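PDB 3FAW: reticulocyte binding protein from Streptococcus agalactiae COH1, which is a cell-wall-anchored pullulanase that probably hydrolyses the alpha-1,6 branch linkages of pullulan and related alpha-glucans. Local coordinates for residues 272-277 / 314-319. Sequence-based numbering, arbitrary orientation.
Sequences EAHVRD and QLLPVL
Ala-273 is gripped through its backbone by Gln-314 and Leu-316, which joins the C-terminal ends of the first and second strands of the parallel (beta/alpha)8 barrel. Its N-H meets Gln-314 O at 2.8 Å in a nearly straight bond, and Leu-316 N returns a bond of 3.1 Å to Ala-273 O, tilted 28° from the carbonyl plane. The CA-H of Leu-315 makes a CA-H...O contact with the same oxygen, adding to the bond from Leu-316 N.

Packing is closest around Leu-316, where the strands end. Its CD1 lies 3.4 Å from Ala-273 O and also touches Glu-272 CG, while CD2 abuts the edge of the His-274 imidazole, in the ring plane, 3.6 Å from CD2 of the histidine. A branched leucine suits this place because its two methyls can serve separate neighbours. With CG anti to the backbone N (chi1 -170°), the His-274 ring turns this edge to Leu-316; it also stacks on Tyr-342, a calcium ligand, and bonds Asn-343 O through NE2. On the face that carries Ala-273 and Leu-315, CD2 of Leu-315 meets Val-275 CG2 at 4.0 Å; small Ala-273 and Leu-315 both rest on Phe-298 of helix 295-298.

The looser part is inside the barrel, where the side chains of Glu-272 and Gln-314 cross at a slant, Gln-314 NE2 against Glu-272 CG, with carboxylate and amide planes 85° apart. OE2 and NE2 are 3.8 Å apart and do not bond directly; two waters bridge them, one through a weak bond from NE2. A third water links Val-275 N to Leu-316 O where the backbones diverge. His-573 ND1 also bonds Glu-272 OE2. Long polar chains suit this watered interior, and their chemistry is consistent with a buried carboxylate held by two waters and His-573 rather than by a direct hydrogen bond from the glutamine.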
# COMPACT_ATOMS: atom_id res chain seq x y z
N GLU A 272 -9.05 -0.42 7.05
CA GLU A 272 -8.65 -0.86 5.70
C GLU A 272 -9.75 -1.63 4.96
O GLU A 272 -10.05 -2.77 5.31
CB GLU A 272 -7.38 -1.71 5.75
CG GLU A 272 -6.78 -2.02 4.37
CD GLU A 272 -5.86 -3.23 4.36
OE1 GLU A 272 -6.10 -4.18 5.14
OE2 GLU A 272 -4.89 -3.25 3.57
N ALA A 273 -10.30 -1.01 3.91
CA ALA A 273 -11.36 -1.62 3.10
C ALA A 273 -11.07 -1.61 1.59
O ALA A 273 -10.43 -0.69 1.07
CB ALA A 273 -12.69 -0.91 3.37
N HIS A 274 -11.54 -2.65 0.91
CA HIS A 274 -11.56 -2.74 -0.55
C HIS A 274 -12.96 -2.29 -1.03
O HIS A 274 -13.97 -2.70 -0.46
CB HIS A 274 -11.28 -4.19 -0.95
CG HIS A 274 -11.04 -4.40 -2.41
ND1 HIS A 274 -12.06 -4.46 -3.33
CD2 HIS A 274 -9.90 -4.64 -3.09
CE1 HIS A 274 -11.56 -4.69 -4.53
NE2 HIS A 274 -10.25 -4.81 -4.41
N VAL A 275 -13.00 -1.46 -2.07
CA VAL A 275 -14.25 -0.83 -2.53
C VAL A 275 -15.30 -1.84 -3.01
O VAL A 275 -16.50 -1.64 -2.80
CB VAL A 275 -13.98 0.20 -3.66
CG1 VAL A 275 -15.29 0.75 -4.22
CG2 VAL A 275 -13.11 1.34 -3.13
N ARG A 276 -14.84 -2.91 -3.65
CA ARG A 276 -15.71 -4.02 -4.03
C ARG A 276 -16.24 -4.76 -2.80
O ARG A 276 -17.46 -4.89 -2.62
CB ARG A 276 -14.94 -5.00 -4.93
CG ARG A 276 -15.75 -6.21 -5.41
CD ARG A 276 -16.82 -5.80 -6.39
NE ARG A 276 -17.49 -6.95 -6.99
CZ ARG A 276 -18.36 -6.89 -7.99
NH1 ARG A 276 -18.69 -5.73 -8.55
NH2 ARG A 276 -18.91 -8.01 -8.45
N ASP A 277 -15.32 -5.23 -1.95
CA ASP A 277 -15.67 -6.02 -0.76
C ASP A 277 -16.78 -5.40 0.07
O ASP A 277 -17.70 -6.10 0.52
CB ASP A 277 -14.45 -6.17 0.17
CG ASP A 277 -13.32 -6.98 -0.44
OD1 ASP A 277 -13.46 -7.48 -1.57
OD2 ASP A 277 -12.27 -7.09 0.24
N GLN A 314 -8.98 3.62 4.84
CA GLN A 314 -7.95 3.27 3.87
C GLN A 314 -8.53 2.40 2.76
O GLN A 314 -9.10 1.34 3.03
CB GLN A 314 -6.81 2.53 4.57
CG GLN A 314 -5.64 2.18 3.65
CD GLN A 314 -4.46 1.64 4.42
OE1 GLN A 314 -3.94 2.29 5.34
NE2 GLN A 314 -4.02 0.43 4.06
N LEU A 315 -8.38 2.86 1.52
CA LEU A 315 -8.89 2.12 0.36
C LEU A 315 -7.77 1.39 -0.36
O LEU A 315 -6.74 1.98 -0.70
CB LEU A 315 -9.59 3.06 -0.62
CG LEU A 315 -10.79 3.84 -0.06
CD1 LEU A 315 -11.28 4.83 -1.10
CD2 LEU A 315 -11.91 2.91 0.39
N LEU A 316 -7.98 0.10 -0.60
CA LEU A 316 -7.09 -0.67 -1.47
C LEU A 316 -7.00 0.00 -2.85
O LEU A 316 -7.87 0.80 -3.19
CB LEU A 316 -7.56 -2.14 -1.57
CG LEU A 316 -7.01 -3.05 -0.46
CD1 LEU A 316 -7.75 -2.81 0.86
CD2 LEU A 316 -7.06 -4.53 -0.85
N PRO A 317 -5.94 -0.30 -3.63
CA PRO A 317 -5.62 0.46 -4.84
C PRO A 317 -6.79 0.84 -5.75
O PRO A 317 -7.39 -0.02 -6.41
CB PRO A 317 -4.63 -0.46 -5.57
CG PRO A 317 -3.92 -1.13 -4.47
CD PRO A 317 -4.97 -1.39 -3.42
N VAL A 318 -7.12 2.14 -5.78
CA VAL A 318 -8.16 2.67 -6.65
C VAL A 318 -7.59 3.19 -7.98
O VAL A 318 -8.35 3.48 -8.91
CB VAL A 318 -9.00 3.79 -5.95
CG1 VAL A 318 -9.66 3.25 -4.68
CG2 VAL A 318 -8.15 5.00 -5.64
N LEU A 319 -6.27 3.31 -8.07
CA LEU A 319 -5.63 3.65 -9.35
C LEU A 319 -5.68 2.46 -10.31
O LEU A 319 -5.81 1.32 -9.88
CB LEU A 319 -4.20 4.14 -9.14
CG LEU A 319 -4.15 5.52 -8.47
CD1 LEU A 319 -2.93 5.65 -7.60
CD2 LEU A 319 -4.21 6.66 -9.49
O HOH W 1 -2.56 -2.09 4.57
O HOH W 2 -4.96 -0.86 1.75
O HOH W 3 -10.45 -0.75 -3.25